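Phosphatidylinositol 4,5-bisphosphate-binding protein SLM1 (PDB 4A6H) binds phosphatidylinositol 4,5-bisphosphate through this PH domain and, together with SLM2, acts as an effector of TORC2 and calcineurin signalling that mediates actin polarization. Local coordinates at residues M50-S55 against G88-G93; T60-K65 against E104-W109; A78-H83 against W96-D101. All blocks are in the same frame, centred on the assembly; numbering follows the deposited sequence.

Contact 1: residues M50-S55 against G88-G93; sequences MSLALS and GIIRRG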
loop_
_atom_site.group_PDB
_atom_site.type_symbol
_atom_site.label_atom_id
_atom_site.label_comp_id
_atom_site.label_asym_id
_atom_site.label_seq_id
_atom_site.Cartn_x
_atom_site.Cartn_y
_atom_site.Cartn_z
ATOM N N MET A 50 9.763 12.511 11.133
ATOM C CA MET A 50 9.075 11.518 11.945
ATOM C C MET A 50 8.235 10.631 11.048
ATOM O O MET A 50 7.820 11.027 9.957
ATOM C CB MET A 50 8.201 12.170 13.023
ATOM C CG MET A 50 7.026 12.945 12.465
ATOM S SD MET A 50 5.791 13.450 13.696
ATOM C CE MET A 50 4.522 14.132 12.630
ATOM N N SER A 51 7.977 9.421 11.522
ATOM C CA SER A 51 7.153 8.462 10.809
ATOM C C SER A 51 6.131 7.904 11.786
ATOM O O SER A 51 6.488 7.205 12.747
ATOM C CB SER A 51 8.009 7.331 10.225
ATOM O OG SER A 51 8.989 7.843 9.338
ATOM N N LEU A 52 4.867 8.218 11.538
ATOM C CA LEU A 52 3.773 7.822 12.416
ATOM C C LEU A 52 3.135 6.537 11.918
ATOM O O LEU A 52 2.511 6.518 10.855
ATOM C CB LEU A 52 2.704 8.916 12.441
ATOM C CG LEU A 52 3.070 10.233 13.107
ATOM C CD1 LEU A 52 2.129 11.344 12.655
ATOM C CD2 LEU A 52 3.047 10.098 14.611
ATOM N N ALA A 53 3.267 5.464 12.695
ATOM C CA ALA A 53 2.746 4.161 12.288
ATOM C C ALA A 53 1.220 4.145 12.273
ATOM O O ALA A 53 0.596 4.354 13.302
ATOM C CB ALA A 53 3.262 3.096 13.225
ATOM N N LEU A 54 0.629 3.865 11.116
ATOM C CA LEU A 54 -0.813 3.930 10.962
ATOM C C LEU A 54 -1.514 2.821 11.749
ATOM O O LEU A 54 -2.669 2.977 12.124
ATOM C CB LEU A 54 -1.199 3.851 9.488
ATOM C CG LEU A 54 -0.675 4.989 8.624
ATOM C CD1 LEU A 54 -1.144 4.803 7.188
ATOM C CD2 LEU A 54 -1.125 6.315 9.203
ATOM N N SER A 55 -0.796 1.732 12.008
ATOM C CA SER A 55 -1.357 0.579 12.711
ATOM C C SER A 55 -1.804 0.968 14.108
ATOM O O SER A 55 -2.628 0.284 14.715
ATOM C CB SER A 55 -0.310 -0.528 12.812
ATOM O OG SER A 55 0.792 -0.111 13.596
ATOM N N GLY A 88 4.262 5.912 20.947
ATOM C CA GLY A 88 5.202 5.932 19.842
ATOM C C GLY A 88 5.756 7.339 19.735
ATOM O O GLY A 88 6.388 7.830 20.666
ATOM N N ILE A 89 5.502 7.994 18.607
ATOM C CA ILE A 89 5.827 9.407 18.452
ATOM C C ILE A 89 4.932 10.212 19.385
ATOM O O ILE A 89 5.356 11.224 19.956
ATOM C CB ILE A 89 5.597 9.869 16.997
ATOM C CG1 ILE A 89 6.530 9.123 16.038
ATOM C CG2 ILE A 89 5.782 11.374 16.867
ATOM C CD1 ILE A 89 7.986 9.379 16.297
ATOM N N ILE A 90 3.700 9.734 19.538
ATOM C CA ILE A 90 2.695 10.356 20.395
ATOM C C ILE A 90 2.437 9.418 21.575
ATOM O O ILE A 90 2.455 8.197 21.413
ATOM C CB ILE A 90 1.365 10.577 19.624
ATOM C CG1 ILE A 90 1.615 11.261 18.269
ATOM C CG2 ILE A 90 0.374 11.382 20.461
ATOM C CD1 ILE A 90 0.415 11.287 17.342
ATOM N N ARG A 91 2.213 9.979 22.762
ATOM C CA ARG A 91 1.856 9.170 23.930
ATOM C C ARG A 91 0.492 8.517 23.731
ATOM O O ARG A 91 -0.410 9.119 23.152
ATOM C CB ARG A 91 1.831 10.032 25.195
ATOM C CG ARG A 91 3.194 10.472 25.692
ATOM N N ARG A 92 0.339 7.285 24.211
ATOM C CA ARG A 92 -0.925 6.575 24.092
ATOM C C ARG A 92 -2.075 7.424 24.612
ATOM O O ARG A 92 -2.001 7.972 25.715
ATOM C CB ARG A 92 -0.878 5.244 24.848
ATOM C CG ARG A 92 -2.197 4.483 24.823
ATOM C CD ARG A 92 -2.108 3.154 25.560
ATOM N NE ARG A 92 -1.640 3.325 26.932
ATOM C CZ ARG A 92 -0.463 2.901 27.381
ATOM N NH1 ARG A 92 0.371 2.266 26.567
ATOM N NH2 ARG A 92 -0.121 3.105 28.647
ATOM N N GLY A 93 -3.131 7.542 23.814
ATOM C CA GLY A 93 -4.318 8.266 24.227
ATOM C C GLY A 93 -4.267 9.761 23.954
ATOM O O GLY A 93 -5.235 10.485 24.220
#
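The hydroxyl OG of S51 is held by one hydrogen bond, to ND1 of H35 on the neighbouring strand 33-37; the CB of S51 points away from residues 88-93. Strand 50-53 lies at one end of the antiparallel sheet of the PH domain, and the loop joining strands 79-84 and 95-99 folds over its other side. A second polar tie, inside the loop, fixes the turn: the backbone N of G88 donates to O of I90 at 3.0 Å. Between the side chains of the two segments the contacts are apolar. I89 is the main intruder, its CB bond directed at the strand and its branches spread over three residues. CG2, anti to its own backbone N, reaches SD of M50 at 3.8 Å, while CG1 has the carbonyl O of S51 as a van der Waals neighbour at the same distance. M50 gets there with CG in the crowded position between N and the carbonyl carbon (chi1 67°) and an extended chain beyond. L52 crosses I89 at about a right angle. Its methyl CD2 also lies 4.0 Å from CD1 of I90, so this one branch is shared by both isoleucines. W96 and L82 continue the apolar patch within the chain, and V47 of a second subunit packs on I89. Tightest of all is L52 CD2 against I89 CB, 3.5 Å, closer than usual van der Waals contact.

Contact 2: residues T60-K65 against E104-W109; sequences TEHSRK and ESMMSW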
loop_
_atom_site.group_PDB
_atom_site.type_symbol
_atom_site.label_atom_id
_atom_site.label_comp_id
_atom_site.label_asym_id
_atom_site.label_seq_id
_atom_site.Cartn_x
_atom_site.Cartn_y
_atom_site.Cartn_z
ATOM N N THR A 60 -10.132 10.899 14.347
ATOM C CA THR A 60 -11.334 10.919 15.154
ATOM C C THR A 60 -12.279 12.017 14.684
ATOM O O THR A 60 -13.318 11.738 14.083
ATOM C CB THR A 60 -10.988 11.045 16.643
ATOM O OG1 THR A 60 -10.104 12.155 16.836
ATOM C CG2 THR A 60 -10.288 9.778 17.130
ATOM N N GLU A 61 -11.926 13.265 14.939
ATOM C CA GLU A 61 -12.798 14.353 14.543
ATOM C C GLU A 61 -12.184 15.243 13.480
ATOM O O GLU A 61 -10.965 15.214 13.237
ATOM C CB GLU A 61 -13.239 15.182 15.751
ATOM C CG GLU A 61 -12.123 15.576 16.674
ATOM C CD GLU A 61 -12.597 16.416 17.843
ATOM O OE1 GLU A 61 -13.564 17.193 17.687
ATOM O OE2 GLU A 61 -11.990 16.302 18.925
ATOM N N HIS A 62 -13.043 16.016 12.836
ATOM C CA HIS A 62 -12.618 17.021 11.895
ATOM C C HIS A 62 -13.572 18.201 11.886
ATOM O O HIS A 62 -14.702 18.129 12.386
ATOM C CB HIS A 62 -12.462 16.435 10.487
ATOM C CG HIS A 62 -13.747 15.981 9.877
ATOM N ND1 HIS A 62 -14.704 16.863 9.422
ATOM C CD2 HIS A 62 -14.240 14.739 9.652
ATOM C CE1 HIS A 62 -15.733 16.185 8.943
ATOM N NE2 HIS A 62 -15.479 14.894 9.072
ATOM N N SER A 63 -13.106 19.303 11.327
ATOM C CA SER A 63 -13.919 20.501 11.236
ATOM C C SER A 63 -15.184 20.247 10.435
ATOM O O SER A 63 -15.181 19.461 9.493
ATOM C CB SER A 63 -13.151 21.629 10.542
ATOM O OG SER A 63 -11.900 21.888 11.154
ATOM N N ARG A 64 -16.256 20.938 10.804
ATOM C CA ARG A 64 -17.412 21.037 9.926
ATOM C C ARG A 64 -17.185 22.204 8.967
ATOM O O ARG A 64 -16.594 23.216 9.345
ATOM C CB ARG A 64 -18.689 21.253 10.736
ATOM C CG ARG A 64 -19.100 20.061 11.575
ATOM C CD ARG A 64 -20.432 20.323 12.252
ATOM N NE ARG A 64 -21.461 20.739 11.302
ATOM C CZ ARG A 64 -22.667 21.173 11.656
ATOM N NH1 ARG A 64 -22.994 21.252 12.937
ATOM N NH2 ARG A 64 -23.547 21.533 10.729
ATOM N N LYS A 65 -17.643 22.068 7.725
ATOM C CA LYS A 65 -17.406 23.113 6.734
ATOM C C LYS A 65 -18.083 24.427 7.116
ATOM O O LYS A 65 -19.129 24.438 7.771
ATOM C CB LYS A 65 -17.832 22.669 5.329
ATOM C CG LYS A 65 -17.492 23.682 4.237
ATOM C CD LYS A 65 -17.756 23.127 2.848
ATOM C CE LYS A 65 -17.546 24.188 1.773
ATOM N NZ LYS A 65 -16.154 24.717 1.732
ATOM N N GLU A 104 -11.868 20.936 1.793
ATOM C CA GLU A 104 -11.807 19.843 0.825
ATOM C C GLU A 104 -10.486 19.073 0.925
ATOM O O GLU A 104 -10.474 17.844 0.863
ATOM C CB GLU A 104 -12.006 20.379 -0.598
ATOM C CG GLU A 104 -13.147 21.391 -0.731
ATOM C CD GLU A 104 -12.686 22.832 -0.546
ATOM O OE1 GLU A 104 -12.083 23.391 -1.490
ATOM O OE2 GLU A 104 -12.928 23.411 0.537
ATOM N N SER A 105 -9.380 19.797 1.079
ATOM C CA SER A 105 -8.083 19.152 1.214
ATOM C C SER A 105 -8.044 18.365 2.512
ATOM O O SER A 105 -7.546 17.236 2.555
ATOM C CB SER A 105 -6.959 20.183 1.198
ATOM O OG SER A 105 -5.709 19.558 1.424
ATOM N N MET A 106 -8.553 18.980 3.576
ATOM C CA MET A 106 -8.594 18.306 4.863
ATOM C C MET A 106 -9.365 16.996 4.745
ATOM O O MET A 106 -8.944 15.966 5.279
ATOM C CB MET A 106 -9.206 19.216 5.931
ATOM C CG MET A 106 -9.444 18.551 7.287
ATOM S SD MET A 106 -10.934 17.538 7.360
ATOM C CE MET A 106 -12.161 18.833 7.477
ATOM N N MET A 107 -10.490 17.018 4.034
ATOM C CA MET A 107 -11.298 15.814 3.942
ATOM C C MET A 107 -10.611 14.737 3.105
ATOM O O MET A 107 -10.768 13.550 3.375
ATOM C CB MET A 107 -12.695 16.118 3.406
ATOM C CG MET A 107 -13.611 16.800 4.431
ATOM S SD MET A 107 -13.837 15.861 5.959
ATOM C CE MET A 107 -14.731 14.420 5.377
ATOM N N SER A 108 -9.829 15.146 2.116
ATOM C CA SER A 108 -9.020 14.175 1.379
ATOM C C SER A 108 -8.017 13.470 2.307
ATOM O O SER A 108 -7.887 12.248 2.280
ATOM C CB SER A 108 -8.313 14.834 0.199
ATOM O OG SER A 108 -7.484 13.904 -0.479
ATOM N N TRP A 109 -7.324 14.243 3.142
ATOM C CA TRP A 109 -6.418 13.654 4.125
ATOM C C TRP A 109 -7.179 12.760 5.106
ATOM O O TRP A 109 -6.761 11.635 5.388
ATOM C CB TRP A 109 -5.692 14.752 4.901
ATOM C CG TRP A 109 -4.543 15.363 4.156
ATOM C CD1 TRP A 109 -4.524 16.570 3.518
ATOM C CD2 TRP A 109 -3.250 14.777 3.956
ATOM N NE1 TRP A 109 -3.287 16.782 2.948
ATOM C CE2 TRP A 109 -2.483 15.704 3.214
ATOM C CE3 TRP A 109 -2.647 13.583 4.370
ATOM C CZ2 TRP A 109 -1.157 15.450 2.847
ATOM C CZ3 TRP A 109 -1.329 13.336 4.001
ATOM C CH2 TRP A 109 -0.606 14.267 3.253
#
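H62 lays its imidazole against the thioether of M107, whose SD sits over the centre of one ring face, 3.6 Å from the centroid and only 10° off the ring normal. This is a Met-aromatic contact in its face-on form. The methyl CE of M107 follows with an off-centre CH-pi contact, nearer NE2 than the rest of the ring. Bends at chi2 and chi3 (-58° and -66°) fold the methionine back so that sulfur and methyl can both lie along the imidazole. M106 reaches H62 from its backbone end: its SD lies 3.7 Å from H62 CB and meets the ring obliquely, while its CE comes to 3.7 Å from the carbonyl O of S63. The ring's rotation is fixed by a short hydrogen bond, H62 ND1 to S63 O at 2.6 Å. The acceptor lies almost in the imidazole plane, although the donor stands well above the carbonyl plane. ND1 therefore carries the proton here, and its N-H is spent within the segment. Further along, K65 NZ and E104 OE2 form a long salt bridge of 3.7 Å between two exposed side chains, probably a weak attraction. OG of S63 turns instead to the backbone N of K79. The contact ties the edge strand 57-62 and the loop after it to the C-terminal helix 103-116 of the PH fold, with F110 of that helix meeting H62 edge-to-face, and F80 of the adjacent strand 79-84 packing beside H62.

Contact 3: residues A78-H83 against W96-D101; sequences AKFVLH and WVFKAD. With I4D (D-myo-inositol-4-phosphate), chain G.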
loop_
_atom_site.group_PDB
_atom_site.type_symbol
_atom_site.label_atom_id
_atom_site.label_comp_id
_atom_site.label_asym_id
_atom_site.label_seq_id
_atom_site.Cartn_x
_atom_site.Cartn_y
_atom_site.Cartn_z
ATOM N N ALA A 78 -10.531 23.512 8.350
ATOM C CA ALA A 78 -9.686 22.591 7.606
ATOM C C ALA A 78 -8.813 21.774 8.540
ATOM O O ALA A 78 -7.687 21.389 8.182
ATOM C CB ALA A 78 -8.818 23.367 6.625
ATOM N N LYS A 79 -9.344 21.469 9.723
ATOM C CA LYS A 79 -8.575 20.755 10.745
ATOM C C LYS A 79 -9.074 19.336 10.974
ATOM O O LYS A 79 -10.258 19.045 10.773
ATOM C CB LYS A 79 -8.631 21.525 12.069
ATOM C CG LYS A 79 -7.866 22.833 12.052
ATOM C CD LYS A 79 -8.113 23.649 13.310
ATOM C CE LYS A 79 -9.244 24.630 13.057
ATOM N NZ LYS A 79 -9.532 25.516 14.214
ATOM N N PHE A 80 -8.168 18.455 11.394
ATOM C CA PHE A 80 -8.545 17.120 11.838
ATOM C C PHE A 80 -7.653 16.644 12.973
ATOM O O PHE A 80 -6.576 17.199 13.207
ATOM C CB PHE A 80 -8.587 16.103 10.677
ATOM C CG PHE A 80 -7.233 15.735 10.113
ATOM C CD1 PHE A 80 -6.647 16.499 9.116
ATOM C CD2 PHE A 80 -6.565 14.604 10.563
ATOM C CE1 PHE A 80 -5.400 16.150 8.588
ATOM C CE2 PHE A 80 -5.325 14.251 10.044
ATOM C CZ PHE A 80 -4.747 15.029 9.054
ATOM N N VAL A 81 -8.117 15.619 13.681
ATOM C CA VAL A 81 -7.400 15.070 14.820
ATOM C C VAL A 81 -6.925 13.657 14.540
ATOM O O VAL A 81 -7.697 12.803 14.078
ATOM C CB VAL A 81 -8.301 15.037 16.065
ATOM C CG1 VAL A 81 -7.550 14.446 17.249
ATOM C CG2 VAL A 81 -8.836 16.437 16.366
ATOM N N LEU A 82 -5.648 13.427 14.823
ATOM C CA LEU A 82 -5.024 12.112 14.754
ATOM C C LEU A 82 -4.792 11.648 16.186
ATOM O O LEU A 82 -4.140 12.336 16.969
ATOM C CB LEU A 82 -3.704 12.183 13.974
ATOM C CG LEU A 82 -2.982 10.870 13.683
ATOM C CD1 LEU A 82 -3.826 9.993 12.772
ATOM C CD2 LEU A 82 -1.639 11.161 13.042
ATOM N N HIS A 83 -5.341 10.481 16.522
ATOM C CA HIS A 83 -5.298 9.942 17.880
ATOM C C HIS A 83 -4.328 8.768 17.971
ATOM O O HIS A 83 -4.320 7.912 17.094
ATOM C CB HIS A 83 -6.697 9.456 18.265
ATOM C CG HIS A 83 -6.774 8.813 19.615
ATOM N ND1 HIS A 83 -6.836 9.543 20.782
ATOM C CD2 HIS A 83 -6.838 7.510 19.981
ATOM C CE1 HIS A 83 -6.918 8.719 21.811
ATOM N NE2 HIS A 83 -6.925 7.480 21.353
ATOM N N TRP A 96 -3.072 14.720 18.182
ATOM C CA TRP A 96 -2.425 15.771 17.417
ATOM C C TRP A 96 -3.394 16.394 16.432
ATOM O O TRP A 96 -4.235 15.708 15.847
ATOM C CB TRP A 96 -1.214 15.218 16.683
ATOM C CG TRP A 96 0.004 15.124 17.561
ATOM C CD1 TRP A 96 0.069 15.379 18.905
ATOM C CD2 TRP A 96 1.327 14.757 17.159
ATOM N NE1 TRP A 96 1.353 15.189 19.360
ATOM C CE2 TRP A 96 2.144 14.805 18.310
ATOM C CE3 TRP A 96 1.899 14.383 15.942
ATOM C CZ2 TRP A 96 3.510 14.498 18.274
ATOM C CZ3 TRP A 96 3.262 14.080 15.911
ATOM C CH2 TRP A 96 4.045 14.142 17.068
ATOM N N VAL A 97 -3.287 17.705 16.262
ATOM C CA VAL A 97 -4.215 18.432 15.417
ATOM C C VAL A 97 -3.481 18.910 14.178
ATOM O O VAL A 97 -2.412 19.525 14.286
ATOM C CB VAL A 97 -4.833 19.622 16.165
ATOM C CG1 VAL A 97 -5.727 20.428 15.232
ATOM C CG2 VAL A 97 -5.632 19.130 17.374
ATOM N N PHE A 98 -4.040 18.590 13.011
ATOM C CA PHE A 98 -3.489 18.994 11.733
ATOM C C PHE A 98 -4.401 19.971 11.028
ATOM O O PHE A 98 -5.620 19.910 11.161
ATOM C CB PHE A 98 -3.272 17.776 10.831
ATOM C CG PHE A 98 -2.176 16.862 11.305
ATOM C CD1 PHE A 98 -2.456 15.835 12.184
ATOM C CD2 PHE A 98 -0.864 17.034 10.877
ATOM C CE1 PHE A 98 -1.451 14.991 12.625
ATOM C CE2 PHE A 98 0.140 16.191 11.316
ATOM C CZ PHE A 98 -0.151 15.168 12.188
ATOM N N LYS A 99 -3.799 20.876 10.271
ATOM C CA LYS A 99 -4.554 21.864 9.531
ATOM C C LYS A 99 -4.114 21.872 8.070
ATOM O O LYS A 99 -2.933 22.032 7.770
ATOM C CB LYS A 99 -4.384 23.249 10.161
ATOM C CG LYS A 99 -5.130 24.361 9.428
ATOM C CD LYS A 99 -5.126 25.676 10.208
ATOM C CE LYS A 99 -3.751 26.292 10.277
ATOM N NZ LYS A 99 -3.830 27.674 10.838
ATOM N N ALA A 100 -5.075 21.716 7.161
ATOM C CA ALA A 100 -4.782 21.741 5.737
ATOM C C ALA A 100 -5.170 23.100 5.174
ATOM O O ALA A 100 -5.594 23.999 5.912
ATOM C CB ALA A 100 -5.521 20.624 5.008
ATOM N N ASP A 101 -5.052 23.236 3.859
ATOM C CA ASP A 101 -5.321 24.508 3.189
ATOM C C ASP A 101 -6.810 24.850 3.079
ATOM O O ASP A 101 -7.182 26.020 3.023
ATOM C CB ASP A 101 -4.706 24.482 1.790
ATOM C CG ASP A 101 -3.582 23.460 1.665
ATOM O OD1 ASP A 101 -3.860 22.239 1.742
ATOM O OD2 ASP A 101 -2.419 23.878 1.492
HETATM O O5 I4D G . -5.694 25.942 17.113
HETATM C C5 I4D G . -5.662 27.257 16.324
HETATM C C6 I4D G . -6.553 27.166 15.032
HETATM O O6 I4D G . -7.806 26.568 15.178
HETATM C C4 I4D G . -4.479 28.315 16.669
HETATM O O4 I4D G . -3.900 28.402 17.979
HETATM P P4 I4D G . -2.566 27.842 18.482
HETATM O O43 I4D G . -1.563 27.597 17.417
HETATM O O42 I4D G . -2.762 26.594 19.215
HETATM O O41 I4D G . -2.057 28.802 19.470
HETATM C C3 I4D G . -4.710 29.598 15.952
HETATM O O3 I4D G . -3.482 30.291 15.873
HETATM C C2 I4D G . -5.278 29.374 14.546
HETATM O O2 I4D G . -4.411 29.611 13.463
HETATM C C1 I4D G . -6.454 28.390 14.156
HETATM O O1 I4D G . -6.972 28.420 12.793
#
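The F80 ring carries CB of F98 over one face, 3.8 Å from its centroid, in a CH-pi contact displaced toward the rim. The two phenyl planes are nearly parallel, 17° apart, but slid so far that they barely overlap. At the edge of the F98 ring, near its plane, lies CB of L82, and Y27 of strand 21-29 meets the same ring edge-to-face. These groups line the inward face of a beta hairpin in the PH-domain sheet, where F80 also packs on M106, F110 and L113 of the C-terminal helix. F80 takes the crowded position between N and the carbonyl carbon (chi1 70°), which brings its ring across to F98. Strands 79-83 and 96-99 run antiparallel, F80 with F98 and L82 with W96 being the hydrogen-bonded pairs. Each pair exchanges two N-H...O bonds, and the ladder extends past the strands with A100 N to A78 O, 2.8 Å and almost straight. The non-hydrogen-bonded pairs, K79 with K99 and V81 with V97, put their side chains on the other face. There the lysines run side by side, K79 CG to K99 CB 4.0 Å, before their ends part to leave K79 NZ 7.0 Å from K99 NZ. Both belong to a pocket occupied by inositol-4-phosphate, completed by R15, K20, S21, Y22 and S76. E13 gives K99 a long, weak ion pair. K99 NZ donates a weak hydrogen bond to the inositol hydroxyl O2 at 3.3 Å.

Overall arrangement
Contact 3 lies nearest the chain's centre and is held by backbone hydrogen bonds, with one face buried and the other at the ligand pocket, whereas contacts 1 and 2 stand on opposite sides of that centre and depend mainly on side chains. Contact 1 is a buried apolar patch at one end of the sheet, with a second subunit close by; contact 2 lies at the surface, mixing sulfur, imidazole and charge. W96 links contacts 1 and 3, since its ring packs on M50, I89 and I90. Contacts 2 and 3 are joined more firmly: strands 57-62 and 79-84 are sheet neighbours, with probable backbone hydrogen bonds between them. Contacts 1 and 2 do not touch.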